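Local structure of exopolysaccharide biosynthesis protein (Pantoea stewartii subsp. stewartii DC283, 6TGF) at residues A124-L132 with F141-P149; V173-P181 with Q215-W226. The protein modifies biofilm glycans, probably as a glycoside hydrolase, and has a tailspike-like parallel beta-helix fold. All coordinates share one frame; numbering follows the deposited sequence.

Contact 1. Residues A124-L132 with F141-P149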
loop_
_atom_site.group_PDB
_atom_site.type_symbol
_atom_site.label_atom_id
_atom_site.label_comp_id
_atom_site.label_asym_id
_atom_site.label_seq_id
_atom_site.Cartn_x
_atom_site.Cartn_y
_atom_site.Cartn_z
ATOM N N ALA B 124 35.409 -17.264 -54.026
ATOM C CA ALA B 124 36.090 -18.544 -53.715
ATOM C C ALA B 124 35.140 -19.438 -52.909
ATOM O O ALA B 124 33.996 -19.011 -52.653
ATOM C CB ALA B 124 37.372 -18.278 -52.963
ATOM N N ASN B 125 35.601 -20.635 -52.537
ATOM C CA ASN B 125 34.850 -21.600 -51.689
ATOM C C ASN B 125 34.580 -20.942 -50.338
ATOM O O ASN B 125 35.516 -20.477 -49.693
ATOM C CB ASN B 125 35.618 -22.915 -51.531
ATOM C CG ASN B 125 34.780 -24.045 -50.973
ATOM O OD1 ASN B 125 33.874 -23.825 -50.171
ATOM N ND2 ASN B 125 35.087 -25.266 -51.379
ATOM N N PRO B 126 33.310 -20.859 -49.870
ATOM C CA PRO B 126 33.018 -20.329 -48.537
ATOM C C PRO B 126 33.778 -21.100 -47.446
ATOM O O PRO B 126 34.160 -20.495 -46.461
ATOM C CB PRO B 126 31.495 -20.484 -48.382
ATOM C CG PRO B 126 31.092 -21.464 -49.466
ATOM C CD PRO B 126 32.087 -21.252 -50.586
ATOM N N SER B 127 33.975 -22.406 -47.653
ATOM C CA SER B 127 34.875 -23.268 -46.844
ATOM C C SER B 127 36.310 -23.093 -47.353
ATOM O O SER B 127 36.616 -23.610 -48.444
ATOM C CB SER B 127 34.437 -24.711 -46.893
ATOM O OG SER B 127 35.148 -25.487 -45.940
ATOM N N HIS B 128 37.146 -22.368 -46.604
ATOM C CA HIS B 128 38.554 -22.063 -46.973
ATOM C C HIS B 128 39.380 -21.716 -45.731
ATOM O O HIS B 128 38.804 -21.194 -44.756
ATOM C CB HIS B 128 38.605 -20.928 -48.007
ATOM C CG HIS B 128 38.105 -19.618 -47.498
ATOM N ND1 HIS B 128 36.784 -19.233 -47.620
ATOM C CD2 HIS B 128 38.738 -18.603 -46.869
ATOM C CE1 HIS B 128 36.623 -18.039 -47.090
ATOM N NE2 HIS B 128 37.808 -17.629 -46.621
ATOM N N ALA B 129 40.680 -22.016 -45.781
ATOM C CA ALA B 129 41.721 -21.465 -44.885
ATOM C C ALA B 129 42.088 -20.066 -45.386
ATOM O O ALA B 129 42.020 -19.845 -46.610
ATOM C CB ALA B 129 42.928 -22.368 -44.866
ATOM N N MET B 130 42.456 -19.162 -44.475
ATOM C CA MET B 130 42.875 -17.777 -44.812
ATOM C C MET B 130 44.089 -17.395 -43.958
ATOM O O MET B 130 44.044 -17.610 -42.730
ATOM C CB MET B 130 41.738 -16.780 -44.573
ATOM C CG MET B 130 41.999 -15.411 -45.174
ATOM S SD MET B 130 40.746 -14.199 -44.691
ATOM C CE MET B 130 39.506 -14.494 -45.949
ATOM N N ALA B 131 45.128 -16.853 -44.601
ATOM C CA ALA B 131 46.392 -16.414 -43.969
ATOM C C ALA B 131 46.746 -15.008 -44.464
ATOM O O ALA B 131 46.683 -14.776 -45.687
ATOM C CB ALA B 131 47.489 -17.402 -44.279
ATOM N N LEU B 132 47.091 -14.109 -43.537
ATOM C CA LEU B 132 47.556 -12.730 -43.833
ATOM C C LEU B 132 48.935 -12.523 -43.198
ATOM O O LEU B 132 49.060 -12.731 -41.974
ATOM C CB LEU B 132 46.537 -11.724 -43.286
ATOM C CG LEU B 132 46.844 -10.251 -43.556
ATOM C CD1 LEU B 132 46.821 -9.944 -45.045
ATOM C CD2 LEU B 132 45.862 -9.356 -42.819
ATOM N N PHE B 141 47.024 -13.156 -39.286
ATOM C CA PHE B 141 46.185 -14.370 -39.093
ATOM C C PHE B 141 46.913 -15.598 -39.644
ATOM O O PHE B 141 47.786 -15.451 -40.521
ATOM C CB PHE B 141 44.852 -14.309 -39.845
ATOM C CG PHE B 141 44.099 -13.006 -39.804
ATOM C CD1 PHE B 141 43.447 -12.598 -38.651
ATOM C CD2 PHE B 141 43.986 -12.220 -40.941
ATOM C CE1 PHE B 141 42.734 -11.409 -38.627
ATOM C CE2 PHE B 141 43.272 -11.033 -40.915
ATOM C CZ PHE B 141 42.647 -10.629 -39.759
ATOM N N ASN B 142 46.529 -16.776 -39.146
ATOM C CA ASN B 142 46.780 -18.097 -39.781
ATOM C C ASN B 142 45.624 -19.025 -39.393
ATOM O O ASN B 142 45.777 -19.795 -38.425
ATOM C CB ASN B 142 48.149 -18.667 -39.402
ATOM C CG ASN B 142 48.479 -19.950 -40.136
ATOM O OD1 ASN B 142 47.909 -20.240 -41.187
ATOM N ND2 ASN B 142 49.408 -20.722 -39.597
ATOM N N ILE B 143 44.504 -18.924 -40.113
ATOM C CA ILE B 143 43.226 -19.631 -39.804
ATOM C C ILE B 143 43.076 -20.803 -40.771
ATOM O O ILE B 143 42.951 -20.597 -41.977
ATOM C CB ILE B 143 42.033 -18.656 -39.875
ATOM C CG1 ILE B 143 42.237 -17.452 -38.952
ATOM C CG2 ILE B 143 40.726 -19.378 -39.580
ATOM C CD1 ILE B 143 41.367 -16.262 -39.284
ATOM N N PRO B 144 43.078 -22.061 -40.273
ATOM C CA PRO B 144 42.992 -23.236 -41.141
ATOM C C PRO B 144 41.581 -23.468 -41.704
ATOM O O PRO B 144 41.467 -24.110 -42.727
ATOM C CB PRO B 144 43.412 -24.385 -40.213
ATOM C CG PRO B 144 42.971 -23.928 -38.840
ATOM C CD PRO B 144 43.150 -22.424 -38.848
ATOM N N ASP B 145 40.551 -22.960 -41.021
ATOM C CA ASP B 145 39.135 -23.025 -41.470
ATOM C C ASP B 145 38.375 -21.849 -40.848
ATOM O O ASP B 145 38.232 -21.830 -39.611
ATOM C CB ASP B 145 38.507 -24.374 -41.109
ATOM C CG ASP B 145 37.102 -24.584 -41.652
ATOM O OD1 ASP B 145 36.679 -23.799 -42.527
ATOM O OD2 ASP B 145 36.441 -25.540 -41.197
ATOM N N VAL B 146 37.906 -20.918 -41.685
ATOM C CA VAL B 146 37.200 -19.669 -41.260
ATOM C C VAL B 146 35.793 -20.021 -40.758
ATOM O O VAL B 146 35.137 -19.122 -40.205
ATOM C CB VAL B 146 37.151 -18.618 -42.389
ATOM C CG1 VAL B 146 38.544 -18.237 -42.868
ATOM C CG2 VAL B 146 36.280 -19.052 -43.560
ATOM N N SER B 147 35.349 -21.270 -40.944
ATOM C CA SER B 147 34.028 -21.789 -40.498
ATOM C C SER B 147 34.096 -22.314 -39.057
ATOM O O SER B 147 33.019 -22.576 -38.488
ATOM C CB SER B 147 33.530 -22.852 -41.442
ATOM O OG SER B 147 33.471 -22.360 -42.773
ATOM N N GLN B 148 35.301 -22.461 -38.489
ATOM C CA GLN B 148 35.519 -22.951 -37.097
ATOM C C GLN B 148 36.197 -21.870 -36.260
ATOM O O GLN B 148 37.105 -21.191 -36.737
ATOM C CB GLN B 148 36.375 -24.220 -37.093
ATOM C CG GLN B 148 35.719 -25.411 -37.778
ATOM C CD GLN B 148 34.359 -25.725 -37.207
ATOM O OE1 GLN B 148 34.162 -25.738 -35.994
ATOM N NE2 GLN B 148 33.401 -25.975 -38.085
ATOM N N PRO B 149 35.786 -21.686 -34.983
ATOM C CA PRO B 149 36.442 -20.731 -34.088
ATOM C C PRO B 149 37.766 -21.276 -33.529
ATOM O O PRO B 149 38.747 -20.565 -33.642
ATOM C CB PRO B 149 35.409 -20.536 -32.970
ATOM C CG PRO B 149 34.677 -21.862 -32.908
ATOM C CD PRO B 149 34.656 -22.373 -34.334
HETATM O O HOH W 1 34.575 -25.659 -43.353
#
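The imidazole of His128 meets Val146 because its CG stands between the backbone N and the carbonyl carbon (chi1 65°), which turns a ring face under Val146 CG2, 3.8 Å from the centroid of the His128 ring, a CH-pi contact. Histidine suits the place because the ring packs on the methyl while its ND1 donates to Asn125 O, holding the loop. Phe141 has CG anti to its carbonyl carbon (chi1 -43°), which lays its ring beside the Leu132 side chain, pointing the same way, with Leu132 CB 3.5 Å from Phe141 CD2. The backbones pair as well: Met130 N gives a bond to Ile143 O at 2.9 Å, Ile143 N returns one to Met130 O, and the Leu132-Phe141 pair adds two weak bonds. Beyond Pro144 the chain leaves the strand, yet Val146 N still donates to His128 O at 3.2 Å. A water joins Ser127 OG to Asp145 OD2, and Asp145 OD1 accepts from Ser147 N in an Asx turn. The reciprocal bonds of Met130 and Ile143, followed by the non-hydrogen-bonded pair Ala131-Asn142, mark an antiparallel beta hairpin, here at the edge of a sheet in the head-binding region.

Contact 2. Residues V173-P181 with Q215-W226; sequences VDDLRKTRP and QGVIFSGDGFHW. With EDO (1,2-ethanediol), chain C.
A short helix, 173-176, and the turn after it lie here across a beta hairpin, strands 218-221 and 224-228, whose aromatic side chains Phe219, Phe224 and Trp226 all start toward the helix segment. Trp226 is clasped between two aliphatic groups: Leu176 CD1 sits over one face, 3.6 Å from the centroid of its five-membered ring, and Pro181 CG covers the opposite face, 3.5 Å from Trp226 CZ2. In the plane of the indole, NE1 donates to Thr179 O at 2.9 Å, with an N-H...O angle of 149°, so a wide apolar ring can be buried while its one polar atom is satisfied. Phe224 keeps its CG between backbone N and carbonyl carbon (chi1 67°), which folds the ring back over its own hairpin: Gly221 CA lies over one face, and Arg180 CA over the centre of the other, 3.8 Å from the centroid of the Phe224 ring. Gly221, with no side chain, brings its CA close to Arg177 O, a CA-H...O contact of 3.3 Å. A water donates to Arg177 O and accepts from Asp222 N, bridging the two segments. At the other end Val173 CG1 rests over the face of Phe219, 3.5 Å from Phe219 CE1, while Arg177 is extended from CG to NE; its NE lies in the ring plane at the edge of Phe219 and forms a salt bridge with Asp213 OD2. Thr179 OG1 donates to Asp175 O, tying the turn back to the helix. Among its neighbours, the hairpin forms one edge of a mixed sheet continuing through strands 202-207 and 187-190 to 168-170; Leu176 also touches Ile188 and Ile170 of that sheet, and Thr179 packs on Glu54 of helix 53-57.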
loop_
_atom_site.group_PDB
_atom_site.type_symbol
_atom_site.label_atom_id
_atom_site.label_comp_id
_atom_site.label_asym_id
_atom_site.label_seq_id
_atom_site.Cartn_x
_atom_site.Cartn_y
_atom_site.Cartn_z
ATOM N N VAL B 173 23.270 -0.853 -39.582
ATOM C CA VAL B 173 22.910 -2.295 -39.763
ATOM C C VAL B 173 22.787 -2.572 -41.266
ATOM O O VAL B 173 23.114 -3.701 -41.681
ATOM C CB VAL B 173 21.632 -2.722 -39.011
ATOM C CG1 VAL B 173 21.663 -2.330 -37.546
ATOM C CG2 VAL B 173 20.362 -2.209 -39.663
ATOM N N ASP B 174 22.321 -1.581 -42.037
ATOM C CA ASP B 174 22.285 -1.613 -43.525
ATOM C C ASP B 174 23.654 -2.075 -44.040
ATOM O O ASP B 174 23.690 -2.996 -44.882
ATOM C CB ASP B 174 21.909 -0.247 -44.109
ATOM C CG ASP B 174 20.438 0.121 -43.977
ATOM O OD1 ASP B 174 19.651 -0.723 -43.503
ATOM O OD2 ASP B 174 20.090 1.259 -44.348
ATOM N N ASP B 175 24.731 -1.469 -43.530
ATOM C CA ASP B 175 26.136 -1.782 -43.905
ATOM C C ASP B 175 26.563 -3.106 -43.254
ATOM O O ASP B 175 27.340 -3.846 -43.895
ATOM C CB ASP B 175 27.074 -0.630 -43.535
ATOM C CG ASP B 175 26.864 0.613 -44.386
ATOM O OD1 ASP B 175 27.003 0.507 -45.621
ATOM O OD2 ASP B 175 26.547 1.672 -43.810
ATOM N N LEU B 176 26.077 -3.395 -42.041
ATOM C CA LEU B 176 26.390 -4.643 -41.286
ATOM C C LEU B 176 25.848 -5.863 -42.043
ATOM O O LEU B 176 26.568 -6.879 -42.104
ATOM C CB LEU B 176 25.785 -4.564 -39.881
ATOM C CG LEU B 176 26.137 -5.718 -38.943
ATOM C CD1 LEU B 176 27.622 -5.726 -38.617
ATOM C CD2 LEU B 176 25.315 -5.648 -37.665
ATOM N N ARG B 177 24.635 -5.761 -42.596
ATOM C CA ARG B 177 23.955 -6.857 -43.341
ATOM C C ARG B 177 24.660 -7.114 -44.680
ATOM O O ARG B 177 24.384 -8.165 -45.287
ATOM C CB ARG B 177 22.480 -6.515 -43.573
ATOM C CG ARG B 177 21.605 -6.661 -42.338
ATOM C CD ARG B 177 20.288 -5.932 -42.501
ATOM N NE ARG B 177 19.385 -6.141 -41.378
ATOM C CZ ARG B 177 18.285 -5.428 -41.147
ATOM N NH1 ARG B 177 17.937 -4.443 -41.960
ATOM N NH2 ARG B 177 17.532 -5.699 -40.097
ATOM N N LYS B 178 25.518 -6.188 -45.124
ATOM C CA LYS B 178 26.257 -6.265 -46.415
ATOM C C LYS B 178 27.717 -6.682 -46.181
ATOM O O LYS B 178 28.398 -6.991 -47.178
ATOM C CB LYS B 178 26.187 -4.916 -47.136
ATOM C CG LYS B 178 24.840 -4.602 -47.771
ATOM C CD LYS B 178 24.681 -3.149 -48.161
ATOM C CE LYS B 178 23.551 -2.927 -49.143
ATOM N NZ LYS B 178 23.455 -1.508 -49.560
ATOM N N THR B 179 28.181 -6.689 -44.927
ATOM C CA THR B 179 29.582 -7.010 -44.545
ATOM C C THR B 179 29.680 -8.483 -44.133
ATOM O O THR B 179 29.219 -8.808 -43.027
ATOM C CB THR B 179 30.071 -6.102 -43.408
ATOM O OG1 THR B 179 29.914 -4.743 -43.819
ATOM C CG2 THR B 179 31.513 -6.362 -43.029
ATOM N N ARG B 180 30.267 -9.332 -44.981
ATOM C CA ARG B 180 30.563 -10.753 -44.652
ATOM C C ARG B 180 31.673 -10.781 -43.604
ATOM O O ARG B 180 32.685 -10.103 -43.766
ATOM C CB ARG B 180 30.968 -11.535 -45.906
ATOM C CG ARG B 180 31.453 -12.952 -45.629
ATOM C CD ARG B 180 31.638 -13.770 -46.892
ATOM N NE ARG B 180 30.530 -14.687 -47.127
ATOM C CZ ARG B 180 30.564 -16.005 -46.946
ATOM N NH1 ARG B 180 31.665 -16.605 -46.528
ATOM N NH2 ARG B 180 29.486 -16.728 -47.195
ATOM N N PRO B 181 31.518 -11.541 -42.493
ATOM C CA PRO B 181 32.607 -11.727 -41.533
ATOM C C PRO B 181 33.850 -12.341 -42.192
ATOM O O PRO B 181 33.694 -13.129 -43.109
ATOM C CB PRO B 181 32.033 -12.693 -40.483
ATOM C CG PRO B 181 30.528 -12.578 -40.625
ATOM C CD PRO B 181 30.284 -12.230 -42.079
ATOM N N GLN B 215 16.155 -8.205 -36.345
ATOM C CA GLN B 215 16.181 -6.719 -36.466
ATOM C C GLN B 215 16.700 -6.055 -35.181
ATOM O O GLN B 215 16.529 -4.826 -35.064
ATOM C CB GLN B 215 14.787 -6.180 -36.811
ATOM C CG GLN B 215 14.505 -6.137 -38.305
ATOM C CD GLN B 215 13.192 -5.462 -38.616
ATOM O OE1 GLN B 215 13.152 -4.389 -39.213
ATOM N NE2 GLN B 215 12.103 -6.086 -38.198
ATOM N N GLY B 216 17.338 -6.808 -34.275
ATOM C CA GLY B 216 17.778 -6.294 -32.961
ATOM C C GLY B 216 19.027 -6.986 -32.441
ATOM O O GLY B 216 20.002 -6.282 -32.127
ATOM N N VAL B 217 18.987 -8.315 -32.325
ATOM C CA VAL B 217 20.090 -9.151 -31.763
ATOM C C VAL B 217 20.823 -9.865 -32.909
ATOM O O VAL B 217 22.064 -9.965 -32.832
ATOM C CB VAL B 217 19.544 -10.136 -30.711
ATOM C CG1 VAL B 217 20.641 -11.006 -30.116
ATOM C CG2 VAL B 217 18.791 -9.406 -29.607
ATOM N N ILE B 218 20.090 -10.333 -33.926
ATOM C CA ILE B 218 20.634 -11.026 -35.136
ATOM C C ILE B 218 20.381 -10.145 -36.367
ATOM O O ILE B 218 19.200 -9.874 -36.661
ATOM C CB ILE B 218 20.000 -12.423 -35.306
ATOM C CG1 ILE B 218 20.225 -13.319 -34.084
ATOM C CG2 ILE B 218 20.485 -13.086 -36.589
ATOM C CD1 ILE B 218 21.656 -13.758 -33.881
ATOM N N PHE B 219 21.453 -9.727 -37.050
ATOM C CA PHE B 219 21.426 -9.046 -38.372
ATOM C C PHE B 219 22.141 -9.940 -39.390
ATOM O O PHE B 219 23.368 -10.127 -39.260
ATOM C CB PHE B 219 22.077 -7.665 -38.287
ATOM C CG PHE B 219 21.458 -6.751 -37.262
ATOM C CD1 PHE B 219 20.374 -5.950 -37.584
ATOM C CD2 PHE B 219 21.955 -6.702 -35.969
ATOM C CE1 PHE B 219 19.804 -5.117 -36.634
ATOM C CE2 PHE B 219 21.385 -5.868 -35.020
ATOM C CZ PHE B 219 20.311 -5.076 -35.355
ATOM N N SER B 220 21.394 -10.479 -40.359
ATOM C CA SER B 220 21.863 -11.515 -41.316
ATOM C C SER B 220 21.953 -10.950 -42.738
ATOM O O SER B 220 21.162 -10.044 -43.077
ATOM C CB SER B 220 20.983 -12.735 -41.266
ATOM O OG SER B 220 19.621 -12.386 -41.446
ATOM N N GLY B 221 22.899 -11.476 -43.520
ATOM C CA GLY B 221 23.059 -11.214 -44.962
ATOM C C GLY B 221 22.969 -12.505 -45.753
ATOM O O GLY B 221 22.320 -13.448 -45.262
ATOM N N ASP B 222 23.610 -12.553 -46.923
ATOM C CA ASP B 222 23.580 -13.720 -47.844
ATOM C C ASP B 222 24.639 -14.731 -47.388
ATOM O O ASP B 222 25.799 -14.612 -47.822
ATOM C CB ASP B 222 23.773 -13.275 -49.298
ATOM C CG ASP B 222 23.227 -14.249 -50.329
ATOM O OD1 ASP B 222 22.810 -15.359 -49.935
ATOM O OD2 ASP B 222 23.218 -13.888 -51.523
ATOM N N GLY B 223 24.246 -15.676 -46.527
ATOM C CA GLY B 223 25.085 -16.807 -46.082
ATOM C C GLY B 223 25.914 -16.470 -44.854
ATOM O O GLY B 223 26.940 -17.143 -44.637
ATOM N N PHE B 224 25.486 -15.477 -44.071
ATOM C CA PHE B 224 26.151 -15.051 -42.811
ATOM C C PHE B 224 25.185 -14.213 -41.968
ATOM O O PHE B 224 24.122 -13.801 -42.477
ATOM C CB PHE B 224 27.418 -14.245 -43.111
ATOM C CG PHE B 224 27.172 -12.906 -43.758
ATOM C CD1 PHE B 224 26.901 -11.783 -42.990
ATOM C CD2 PHE B 224 27.206 -12.768 -45.137
ATOM C CE1 PHE B 224 26.673 -10.552 -43.587
ATOM C CE2 PHE B 224 26.977 -11.537 -45.732
ATOM C CZ PHE B 224 26.713 -10.432 -44.956
ATOM N N HIS B 225 25.567 -13.964 -40.713
ATOM C CA HIS B 225 24.852 -13.067 -39.770
ATOM C C HIS B 225 25.824 -12.553 -38.706
ATOM O O HIS B 225 26.940 -13.103 -38.599
ATOM C CB HIS B 225 23.636 -13.779 -39.156
ATOM C CG HIS B 225 23.970 -14.727 -38.052
ATOM N ND1 HIS B 225 24.236 -16.063 -38.281
ATOM C CD2 HIS B 225 24.068 -14.545 -36.718
ATOM C CE1 HIS B 225 24.487 -16.660 -37.134
ATOM N NE2 HIS B 225 24.394 -15.751 -36.160
ATOM N N TRP B 226 25.402 -11.522 -37.972
ATOM C CA TRP B 226 26.110 -10.950 -36.799
ATOM C C TRP B 226 25.194 -11.053 -35.577
ATOM O O TRP B 226 24.030 -10.623 -35.680
ATOM C CB TRP B 226 26.522 -9.499 -37.071
ATOM C CG TRP B 226 27.449 -9.338 -38.235
ATOM C CD1 TRP B 226 27.097 -9.141 -39.537
ATOM C CD2 TRP B 226 28.888 -9.350 -38.205
ATOM N NE1 TRP B 226 28.215 -9.032 -40.318
ATOM C CE2 TRP B 226 29.328 -9.155 -39.531
ATOM C CE3 TRP B 226 29.843 -9.507 -37.194
ATOM C CZ2 TRP B 226 30.681 -9.114 -39.868
ATOM C CZ3 TRP B 226 31.180 -9.465 -37.529
ATOM C CH2 TRP B 226 31.591 -9.271 -38.848
HETATM C C1 EDO C . 18.531 4.274 -42.147
HETATM O O1 EDO C . 18.447 2.873 -42.327
HETATM C C2 EDO C . 17.293 4.996 -42.534
HETATM O O2 EDO C . 16.114 4.222 -42.405
HETATM O O HOH W 2 24.019 -9.753 -47.653
#

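The centres of contacts 1 and 2 lie about 19 Å apart, and their nearest atoms come within about 4 Å without touching. Along the chain they are in series: contact 1, on the hairpin 129-134/139-143, closes before 173-181 begins, with an unmodelled stretch, 150-165, between. They belong to different sheets, the first to the antiparallel sheet with strands 69-74 and 105-107, the second to the mixed sheet from 168-170 to 218-221. Loop residue Phe183, just after contact 2's first segment, touches Ile143 of contact 1, joining the two regions. Both contacts lie toward the N-terminal end of the elongated chain, ahead of the parallel beta-helix, consistent with a tailspike-like layout.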